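PDB 3ZLC: ER-derived vesicles protein ERV41 from Saccharomyces cerevisiae, which travels in COPII-coated vesicles from the endoplasmic reticulum, is required for efficient transport of some secretory proteins to the Golgi, and facilitates retrograde transport back. Local coordinates for residues E90-K94 with P112-G116; S129-T135 with G233-N239; V195-K201 with E241-V247. All coordinates share one frame; numbering follows the deposited sequence.

Contact 1 (E90-K94 with P112-G116); sequences EFREK and PEFNG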
loop_
_atom_site.group_PDB
_atom_site.type_symbol
_atom_site.label_atom_id
_atom_site.label_comp_id
_atom_site.label_asym_id
_atom_site.label_seq_id
_atom_site.Cartn_x
_atom_site.Cartn_y
_atom_site.Cartn_z
ATOM N N GLU A 90 22.479 -5.608 4.299
ATOM C CA GLU A 90 21.859 -5.992 5.560
ATOM C C GLU A 90 20.378 -6.313 5.387
ATOM O O GLU A 90 19.816 -7.088 6.157
ATOM C CB GLU A 90 22.003 -4.853 6.579
ATOM C CG GLU A 90 23.438 -4.545 7.012
ATOM C CD GLU A 90 23.649 -3.076 7.343
ATOM O OE1 GLU A 90 23.012 -2.219 6.691
ATOM O OE2 GLU A 90 24.456 -2.781 8.249
ATOM N N PHE A 91 19.737 -5.722 4.382
ATOM C CA PHE A 91 18.291 -5.851 4.270
ATOM C C PHE A 91 17.818 -6.768 3.152
ATOM O O PHE A 91 16.665 -6.704 2.701
ATOM C CB PHE A 91 17.633 -4.473 4.241
ATOM C CG PHE A 91 17.775 -3.730 5.541
ATOM C CD1 PHE A 91 18.957 -3.066 5.854
ATOM C CD2 PHE A 91 16.744 -3.734 6.471
ATOM C CE1 PHE A 91 19.098 -2.399 7.058
ATOM C CE2 PHE A 91 16.879 -3.069 7.677
ATOM C CZ PHE A 91 18.057 -2.398 7.971
ATOM N N ARG A 92 18.710 -7.649 2.730
ATOM C CA ARG A 92 18.309 -8.720 1.843
ATOM C C ARG A 92 17.658 -9.824 2.668
ATOM O O ARG A 92 17.773 -9.855 3.896
ATOM C CB ARG A 92 19.498 -9.218 1.025
ATOM C CG ARG A 92 20.008 -8.169 0.042
ATOM C CD ARG A 92 18.840 -7.456 -0.632
ATOM N NE ARG A 92 19.233 -6.743 -1.847
ATOM C CZ ARG A 92 18.385 -6.127 -2.672
ATOM N NH1 ARG A 92 17.080 -6.116 -2.428
ATOM N NH2 ARG A 92 18.843 -5.515 -3.749
ATOM N N GLU A 93 16.944 -10.706 1.987
ATOM C CA GLU A 93 16.101 -11.694 2.641
ATOM C C GLU A 93 16.867 -12.669 3.524
ATOM O O GLU A 93 17.844 -13.286 3.078
ATOM C CB GLU A 93 15.363 -12.484 1.570
ATOM C CG GLU A 93 14.306 -13.399 2.125
ATOM C CD GLU A 93 13.552 -14.094 1.030
ATOM O OE1 GLU A 93 13.856 -13.834 -0.155
ATOM O OE2 GLU A 93 12.660 -14.895 1.361
ATOM N N LYS A 94 16.428 -12.815 4.772
ATOM C CA LYS A 94 17.000 -13.839 5.642
ATOM C C LYS A 94 16.212 -15.126 5.429
ATOM O O LYS A 94 14.994 -15.087 5.225
ATOM C CB LYS A 94 16.936 -13.444 7.124
ATOM C CG LYS A 94 17.290 -11.999 7.447
ATOM C CD LYS A 94 18.594 -11.562 6.817
ATOM C CE LYS A 94 19.003 -10.168 7.298
ATOM N NZ LYS A 94 19.472 -9.307 6.172
ATOM N N PRO A 112 16.655 -5.222 16.139
ATOM C CA PRO A 112 15.504 -4.343 15.888
ATOM C C PRO A 112 15.493 -3.742 14.471
ATOM O O PRO A 112 14.449 -3.240 14.047
ATOM C CB PRO A 112 15.647 -3.244 16.954
ATOM C CG PRO A 112 17.038 -3.394 17.523
ATOM C CD PRO A 112 17.392 -4.839 17.356
ATOM N N GLU A 113 16.620 -3.796 13.760
ATOM C CA GLU A 113 16.681 -3.344 12.367
ATOM C C GLU A 113 15.767 -4.173 11.467
ATOM O O GLU A 113 15.361 -3.716 10.398
ATOM C CB GLU A 113 18.115 -3.423 11.825
ATOM C CG GLU A 113 18.971 -2.183 12.063
ATOM C CD GLU A 113 20.386 -2.338 11.522
ATOM O OE1 GLU A 113 20.595 -3.201 10.644
ATOM O OE2 GLU A 113 21.290 -1.602 11.979
ATOM N N PHE A 114 15.446 -5.389 11.904
ATOM C CA PHE A 114 14.705 -6.325 11.066
ATOM C C PHE A 114 13.278 -6.610 11.527
ATOM O O PHE A 114 12.590 -7.426 10.893
ATOM C CB PHE A 114 15.487 -7.635 10.915
ATOM C CG PHE A 114 16.898 -7.436 10.441
ATOM C CD1 PHE A 114 17.144 -6.912 9.179
ATOM C CD2 PHE A 114 17.978 -7.753 11.260
ATOM C CE1 PHE A 114 18.440 -6.712 8.738
ATOM C CE2 PHE A 114 19.281 -7.564 10.821
ATOM C CZ PHE A 114 19.514 -7.040 9.559
ATOM N N ASN A 115 12.848 -5.961 12.617
ATOM C CA ASN A 115 11.437 -5.960 13.012
ATOM C C ASN A 115 10.587 -5.837 11.769
ATOM O O ASN A 115 10.829 -4.940 10.956
ATOM C CB ASN A 115 11.124 -4.762 13.920
ATOM C CG ASN A 115 11.787 -4.864 15.279
ATOM O OD1 ASN A 115 12.197 -5.944 15.699
ATOM N ND2 ASN A 115 11.883 -3.737 15.982
ATOM N N GLY A 116 9.614 -6.729 11.580
ATOM C CA GLY A 116 8.801 -6.647 10.373
ATOM C C GLY A 116 7.426 -7.279 10.463
ATOM O O GLY A 116 7.196 -8.167 11.279
#
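Aromatic packing dominates this contact: Phe91 and Phe114 meet at a slant, their ring centroids 5.3 Å apart and their planes inclined at 52°. CE1 of Phe114 sits over one face of the Phe91 ring, displaced toward its rim, and lies 4.1 Å from Phe91 CE2. Both rings have CG turned toward the backbone N and opposite the carbonyl carbon (chi1 -67° in Phe91, -53° in Phe114), which turns each ring toward the other segment.

A CH-pi contact follows on one face of Phe114. Lys94 reaches over that face with CE, 4.1 Å from the ring centroid, its chain folded at chi2 to bring the methylene there; the position of its ammonium group is less certain. CB of Glu113 lies over the opposite face, so the ring is covered by aliphatic carbon above and below.

Polar groups meet ring edges. The carbonyl O of Glu90 approaches the Phe114 rim at CE1 near the ring plane, and Glu113 O does the same at Phe91 CE2, 3.2 Å away. Two carboxylates also come near each other, Glu90 OE2 standing 4.6 Å from Glu113 OE1, and would probably repel mildly at the exposed margin.

No hydrogen bond joins the segments directly. Backbone bonds tie Phe91 to Ile62 and Phe114 to Phe60. The arrangement is a small aromatic cluster within the long irregular connection that leads into strand 117-126 of the lumenal domain, whose first residue, Cys117, is disulfide-bonded to Cys32.

Contact 2 (S129-T135 with G233-N239); sequences SGELQIT and GIFFKYN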
loop_
_atom_site.group_PDB
_atom_site.type_symbol
_atom_site.label_atom_id
_atom_site.label_comp_id
_atom_site.label_asym_id
_atom_site.label_seq_id
_atom_site.Cartn_x
_atom_site.Cartn_y
_atom_site.Cartn_z
ATOM N N SER A 129 -14.217 8.625 -2.417
ATOM C CA SER A 129 -12.965 9.154 -1.882
ATOM C C SER A 129 -12.731 8.641 -0.448
ATOM O O SER A 129 -13.589 8.774 0.419
ATOM C CB SER A 129 -12.984 10.683 -1.897
ATOM O OG SER A 129 -11.767 11.189 -1.382
ATOM N N GLY A 130 -11.580 8.031 -0.203
ATOM C CA GLY A 130 -11.308 7.511 1.128
ATOM C C GLY A 130 -9.827 7.347 1.360
ATOM O O GLY A 130 -9.010 7.815 0.562
ATOM N N GLU A 131 -9.470 6.662 2.443
ATOM C CA GLU A 131 -8.061 6.535 2.794
ATOM C C GLU A 131 -7.830 5.258 3.612
ATOM O O GLU A 131 -8.627 4.924 4.486
ATOM C CB GLU A 131 -7.635 7.806 3.550
ATOM C CG GLU A 131 -6.360 7.722 4.361
ATOM C CD GLU A 131 -6.098 9.014 5.120
ATOM O OE1 GLU A 131 -6.912 9.956 5.003
ATOM O OE2 GLU A 131 -5.082 9.096 5.830
ATOM N N LEU A 132 -6.765 4.530 3.282
ATOM C CA LEU A 132 -6.334 3.372 4.067
ATOM C C LEU A 132 -5.089 3.782 4.849
ATOM O O LEU A 132 -4.136 4.297 4.257
ATOM C CB LEU A 132 -5.972 2.233 3.125
ATOM C CG LEU A 132 -5.345 0.996 3.751
ATOM C CD1 LEU A 132 -6.379 0.262 4.557
ATOM C CD2 LEU A 132 -4.801 0.106 2.654
ATOM N N GLN A 133 -5.093 3.550 6.164
ATOM C CA GLN A 133 -4.041 4.038 7.057
ATOM C C GLN A 133 -3.366 2.891 7.808
ATOM O O GLN A 133 -4.038 2.080 8.461
ATOM C CB GLN A 133 -4.635 5.026 8.090
ATOM C CG GLN A 133 -5.487 6.158 7.485
ATOM C CD GLN A 133 -6.036 7.105 8.541
ATOM O OE1 GLN A 133 -6.287 6.699 9.672
ATOM N NE2 GLN A 133 -6.211 8.372 8.178
ATOM N N ILE A 134 -2.036 2.836 7.725
ATOM C CA ILE A 134 -1.246 1.933 8.565
ATOM C C ILE A 134 -0.428 2.771 9.564
ATOM O O ILE A 134 0.508 3.461 9.158
ATOM C CB ILE A 134 -0.265 1.122 7.704
ATOM C CG1 ILE A 134 -1.019 0.355 6.607
ATOM C CG2 ILE A 134 0.566 0.178 8.565
ATOM C CD1 ILE A 134 -0.097 -0.372 5.633
ATOM N N THR A 135 -0.783 2.717 10.847
ATOM C CA THR A 135 -0.104 3.498 11.880
ATOM C C THR A 135 0.179 2.666 13.133
ATOM O O THR A 135 -0.149 1.468 13.198
ATOM C CB THR A 135 -0.924 4.752 12.309
ATOM O OG1 THR A 135 -2.117 4.332 12.978
ATOM C CG2 THR A 135 -1.296 5.612 11.116
ATOM N N GLY A 233 2.950 7.278 9.869
ATOM C CA GLY A 233 2.653 5.987 9.280
ATOM C C GLY A 233 2.665 5.986 7.773
ATOM O O GLY A 233 3.363 6.772 7.126
ATOM N N ILE A 234 1.891 5.075 7.208
ATOM C CA ILE A 234 1.870 4.897 5.769
ATOM C C ILE A 234 0.412 5.047 5.356
ATOM O O ILE A 234 -0.455 4.311 5.840
ATOM C CB ILE A 234 2.388 3.499 5.373
ATOM C CG1 ILE A 234 3.841 3.305 5.834
ATOM C CG2 ILE A 234 2.306 3.313 3.850
ATOM C CD1 ILE A 234 4.284 1.830 5.907
ATOM N N PHE A 235 0.138 6.006 4.474
ATOM C CA PHE A 235 -1.244 6.344 4.121
ATOM C C PHE A 235 -1.503 6.251 2.623
ATOM O O PHE A 235 -0.751 6.803 1.810
ATOM C CB PHE A 235 -1.567 7.765 4.593
ATOM C CG PHE A 235 -1.404 7.973 6.094
ATOM C CD1 PHE A 235 -0.151 8.243 6.646
ATOM C CD2 PHE A 235 -2.504 7.929 6.941
ATOM C CE1 PHE A 235 0.001 8.443 8.026
ATOM C CE2 PHE A 235 -2.364 8.135 8.327
ATOM C CZ PHE A 235 -1.113 8.392 8.863
ATOM N N PHE A 236 -2.579 5.567 2.258
ATOM C CA PHE A 236 -2.973 5.475 0.853
ATOM C C PHE A 236 -4.278 6.231 0.676
ATOM O O PHE A 236 -5.326 5.769 1.128
ATOM C CB PHE A 236 -3.198 4.019 0.473
ATOM C CG PHE A 236 -1.959 3.155 0.595
ATOM C CD1 PHE A 236 -1.659 2.507 1.785
ATOM C CD2 PHE A 236 -1.105 2.976 -0.496
ATOM C CE1 PHE A 236 -0.519 1.686 1.899
ATOM C CE2 PHE A 236 0.035 2.161 -0.392
ATOM C CZ PHE A 236 0.327 1.518 0.808
ATOM N N LYS A 237 -4.219 7.405 0.062
ATOM C CA LYS A 237 -5.441 8.144 -0.230
ATOM C C LYS A 237 -5.913 7.725 -1.605
ATOM O O LYS A 237 -5.101 7.522 -2.525
ATOM C CB LYS A 237 -5.198 9.652 -0.189
ATOM C CG LYS A 237 -4.700 10.146 1.160
ATOM C CD LYS A 237 -5.532 11.318 1.660
ATOM C CE LYS A 237 -4.976 11.863 2.974
ATOM N NZ LYS A 237 -5.790 12.993 3.516
ATOM N N TYR A 238 -7.219 7.544 -1.754
ATOM C CA TYR A 238 -7.721 7.137 -3.063
ATOM C C TYR A 238 -8.974 7.896 -3.456
ATOM O O TYR A 238 -9.802 8.247 -2.615
ATOM C CB TYR A 238 -7.951 5.614 -3.122
ATOM C CG TYR A 238 -8.717 5.064 -1.934
ATOM C CD1 TYR A 238 -10.106 5.099 -1.916
ATOM C CD2 TYR A 238 -8.058 4.506 -0.840
ATOM C CE1 TYR A 238 -10.823 4.594 -0.856
ATOM C CE2 TYR A 238 -8.784 3.995 0.250
ATOM C CZ TYR A 238 -10.164 4.046 0.227
ATOM O OH TYR A 238 -10.926 3.562 1.280
ATOM N N ASN A 239 -9.084 8.183 -4.745
ATOM C CA ASN A 239 -10.323 8.712 -5.288
ATOM C C ASN A 239 -10.568 8.059 -6.639
ATOM O O ASN A 239 -9.636 7.532 -7.263
ATOM C CB ASN A 239 -10.268 10.228 -5.435
ATOM C CG ASN A 239 -11.639 10.850 -5.367
ATOM O OD1 ASN A 239 -12.653 10.165 -5.594
ATOM N ND2 ASN A 239 -11.695 12.140 -5.041
#
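The phenol ring of Tyr238 lies flat over the Gly130 peptide, with Gly130 O 3.6 Å above its plane. A chi1 of 48°, which sets CG between the backbone N and carbonyl carbon, folds the ring across to the partner strand; the pair matches the aromatic rescue of glycine known from antiparallel sheets. An alanine here, lacking the ring, would probably leave the Gly130 peptide uncovered and Leu132 CB without its aromatic neighbour.

Six backbone hydrogen bonds link the hydrogen-bonded pairs Gly130–Tyr238, Leu132–Phe236 and Ile134–Ile234. The buried middle is closely packed. On its apolar face Leu132 runs alongside Phe236, with Leu132 CD2 4.0 Å from Phe236 CD1, and Ile134 meets the edge of the same ring. On the more polar face Gln133 NE2 donates to Glu131 OE2 (2.7 Å) from above the carboxylate plane, while Gln133 CG and CD lie at the Phe235 ring edge.

The other end is looser and open to solvent: Glu131 OE1 forms a salt bridge with Lys237 NZ at 3.6 Å, and Ser129 CB meets the exposed Asn239 amide.

Strand 35-41 flanks 129-135 and strand 188-200 flanks 233-239, while strand 156-163 packs on the Leu132–Phe236 face, where Phe161 stacks on Phe236.

Contact 3 (V195-K201 with E241-V247); sequences VVPTLFK and EPLSIVV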
loop_
_atom_site.group_PDB
_atom_site.type_symbol
_atom_site.label_atom_id
_atom_site.label_comp_id
_atom_site.label_asym_id
_atom_site.label_seq_id
_atom_site.Cartn_x
_atom_site.Cartn_y
_atom_site.Cartn_z
ATOM N N VAL A 195 -7.954 6.563 -9.363
ATOM C CA VAL A 195 -8.312 5.258 -9.899
ATOM C C VAL A 195 -9.269 5.404 -11.082
ATOM O O VAL A 195 -10.278 6.115 -10.998
ATOM C CB VAL A 195 -8.953 4.389 -8.776
ATOM C CG1 VAL A 195 -9.247 2.968 -9.267
ATOM C CG2 VAL A 195 -8.016 4.325 -7.562
ATOM N N VAL A 196 -8.946 4.732 -12.182
ATOM C CA VAL A 196 -9.756 4.805 -13.396
ATOM C C VAL A 196 -10.286 3.425 -13.706
ATOM O O VAL A 196 -9.492 2.486 -13.837
ATOM C CB VAL A 196 -8.905 5.255 -14.589
ATOM C CG1 VAL A 196 -9.774 5.395 -15.855
ATOM C CG2 VAL A 196 -8.231 6.554 -14.279
ATOM N N PRO A 197 -11.630 3.278 -13.806
ATOM C CA PRO A 197 -12.169 1.965 -14.163
ATOM C C PRO A 197 -11.988 1.747 -15.659
ATOM O O PRO A 197 -12.098 2.693 -16.443
ATOM C CB PRO A 197 -13.665 2.094 -13.831
ATOM C CG PRO A 197 -13.967 3.571 -14.072
ATOM C CD PRO A 197 -12.696 4.281 -13.586
ATOM N N THR A 198 -11.704 0.517 -16.065
ATOM C CA THR A 198 -11.488 0.264 -17.486
ATOM C C THR A 198 -12.344 -0.890 -17.991
ATOM O O THR A 198 -12.652 -1.826 -17.254
ATOM C CB THR A 198 -10.023 -0.047 -17.771
ATOM O OG1 THR A 198 -9.592 -1.113 -16.909
ATOM C CG2 THR A 198 -9.168 1.186 -17.534
ATOM N N LEU A 199 -12.746 -0.813 -19.246
ATOM C CA LEU A 199 -13.441 -1.933 -19.851
ATOM C C LEU A 199 -12.562 -2.483 -20.960
ATOM O O LEU A 199 -12.369 -1.832 -21.989
ATOM C CB LEU A 199 -14.819 -1.510 -20.382
ATOM C CG LEU A 199 -15.567 -2.539 -21.253
ATOM C CD1 LEU A 199 -15.460 -3.928 -20.674
ATOM C CD2 LEU A 199 -17.036 -2.170 -21.422
ATOM N N PHE A 200 -11.996 -3.666 -20.738
ATOM C CA PHE A 200 -11.254 -4.342 -21.797
ATOM C C PHE A 200 -12.220 -5.299 -22.455
ATOM O O PHE A 200 -12.604 -6.302 -21.846
ATOM C CB PHE A 200 -10.082 -5.147 -21.234
ATOM C CG PHE A 200 -9.013 -4.308 -20.597
ATOM C CD1 PHE A 200 -8.001 -3.735 -21.368
ATOM C CD2 PHE A 200 -9.003 -4.108 -19.226
ATOM C CE1 PHE A 200 -7.008 -2.962 -20.773
ATOM C CE2 PHE A 200 -8.009 -3.335 -18.622
ATOM C CZ PHE A 200 -7.012 -2.761 -19.403
ATOM N N LYS A 201 -12.610 -5.016 -23.695
ATOM C CA LYS A 201 -13.554 -5.893 -24.387
ATOM C C LYS A 201 -13.019 -7.320 -24.551
ATOM O O LYS A 201 -13.794 -8.264 -24.712
ATOM C CB LYS A 201 -13.963 -5.284 -25.734
ATOM C CG LYS A 201 -14.920 -4.107 -25.597
ATOM C CD LYS A 201 -15.254 -3.494 -26.949
ATOM C CE LYS A 201 -16.231 -2.335 -26.793
ATOM N NZ LYS A 201 -16.429 -1.594 -28.072
ATOM N N GLU A 241 -12.044 8.304 -10.519
ATOM C CA GLU A 241 -12.357 9.248 -11.584
ATOM C C GLU A 241 -13.716 8.946 -12.189
ATOM O O GLU A 241 -14.088 7.771 -12.316
ATOM C CB GLU A 241 -11.270 9.182 -12.659
ATOM C CG GLU A 241 -9.878 9.456 -12.088
ATOM C CD GLU A 241 -8.844 9.676 -13.165
ATOM O OE1 GLU A 241 -9.248 9.677 -14.346
ATOM O OE2 GLU A 241 -7.641 9.858 -12.840
ATOM N N PRO A 242 -14.454 10.006 -12.576
ATOM C CA PRO A 242 -15.796 9.889 -13.152
ATOM C C PRO A 242 -15.784 9.537 -14.636
ATOM O O PRO A 242 -16.770 9.804 -15.327
ATOM C CB PRO A 242 -16.369 11.302 -12.979
ATOM C CG PRO A 242 -15.174 12.203 -13.068
ATOM C CD PRO A 242 -14.085 11.415 -12.328
ATOM N N LEU A 243 -14.690 8.964 -15.123
ATOM C CA LEU A 243 -14.645 8.496 -16.507
ATOM C C LEU A 243 -14.177 7.043 -16.541
ATOM O O LEU A 243 -13.777 6.497 -15.514
ATOM C CB LEU A 243 -13.752 9.394 -17.374
ATOM C CG LEU A 243 -12.351 9.796 -16.905
ATOM C CD1 LEU A 243 -11.362 8.653 -17.010
ATOM C CD2 LEU A 243 -11.845 10.997 -17.706
ATOM N N SER A 244 -14.254 6.429 -17.717
ATOM C CA SER A 244 -13.754 5.075 -17.930
ATOM C C SER A 244 -12.903 5.072 -19.181
ATOM O O SER A 244 -13.073 5.919 -20.069
ATOM C CB SER A 244 -14.917 4.097 -18.129
ATOM O OG SER A 244 -15.662 3.958 -16.940
ATOM N N ILE A 245 -11.988 4.122 -19.262
ATOM C CA ILE A 245 -11.267 3.919 -20.503
ATOM C C ILE A 245 -11.770 2.627 -21.129
ATOM O O ILE A 245 -11.722 1.558 -20.502
ATOM C CB ILE A 245 -9.765 3.823 -20.259
ATOM C CG1 ILE A 245 -9.236 5.121 -19.639
ATOM C CG2 ILE A 245 -9.042 3.506 -21.559
ATOM C CD1 ILE A 245 -7.825 4.974 -19.008
ATOM N N VAL A 246 -12.267 2.719 -22.360
ATOM C CA VAL A 246 -12.731 1.532 -23.058
ATOM C C VAL A 246 -11.636 1.038 -23.989
ATOM O O VAL A 246 -11.073 1.807 -24.777
ATOM C CB VAL A 246 -14.034 1.805 -23.840
ATOM C CG1 VAL A 246 -14.381 0.626 -24.749
ATOM C CG2 VAL A 246 -15.171 2.075 -22.870
ATOM N N VAL A 247 -11.314 -0.244 -23.885
ATOM C CA VAL A 247 -10.280 -0.817 -24.732
ATOM C C VAL A 247 -10.939 -1.775 -25.717
ATOM O O VAL A 247 -11.472 -2.811 -25.313
ATOM C CB VAL A 247 -9.208 -1.551 -23.909
ATOM C CG1 VAL A 247 -8.300 -2.336 -24.828
ATOM C CG2 VAL A 247 -8.398 -0.566 -23.043
#
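Phe200 and Val247 lie side by side and point the same way from neighbouring parallel strands, with Phe200 CD1 3.6 Å from Val247 CB. Val247 places CG2 beside the backbone N, and this branch also touches CE1 of the ring, so two adjacent ring carbons rest on one valine. Strands 188-200 and 243-247 belong to a mixed sheet, with strand 209-219 beside the first and strand 8-12 on the far side of the second.

One step back on the same face, Thr198 and Ile245 are likewise aligned, the threonine methyl CG2 meeting Ile245 CB at 3.8 Å. Val196 instead crosses Ile245 at about a right angle, and CG1 wedges against both Ile245 CD1 and Leu243 CD1; its other branch, CG2, meets the Glu241 carboxylate at OE1, 3.3 Å away. That carboxylate bonds Ser194 OG through OE2.

Pro197 faces the other way. Having no N-H to offer, it presents its ring, with CD 3.1 Å from Leu243 O. Glu241 N bonds Val195 O before the proline, and the proline's own carbonyl accepts Ile245 N at 3.2 Å. Leu199 N then bonds Ile245 O, Val247 N reaches Leu199 O at 2.7 Å, and Lys201 N closes the ladder on Val247 O.

Direct polar bonding is thus confined to the backbone, which fixes the parallel register, whereas branched aliphatic groups and one ring fill the Thr198–Ile245 face, and the charged ends of Glu241 and Lys201 bond Ser194 and Ser248 just outside the segments.

Overall arrangement
Contact 2 is the core of the three, lying about 8 Å from the chain centre; contacts 1 and 3 are partly buried and lie on opposite sides of that centre, their own centres about 40 Å apart. Contacts 2 and 3 share a mixed sheet: strand 188-200 borders strand 233-240 and then strand 243-247, and Asn239 O and Val195 N, 2.9 Å apart, probably hydrogen-bond where they touch. Both rely on backbone ladders, antiparallel in contact 2 and parallel in contact 3. Contact 1 stands apart, its nearest atoms at least about 10 Å from either, and joins irregular loop segments mainly through ring and methylene packing, with no hydrogen bond between them.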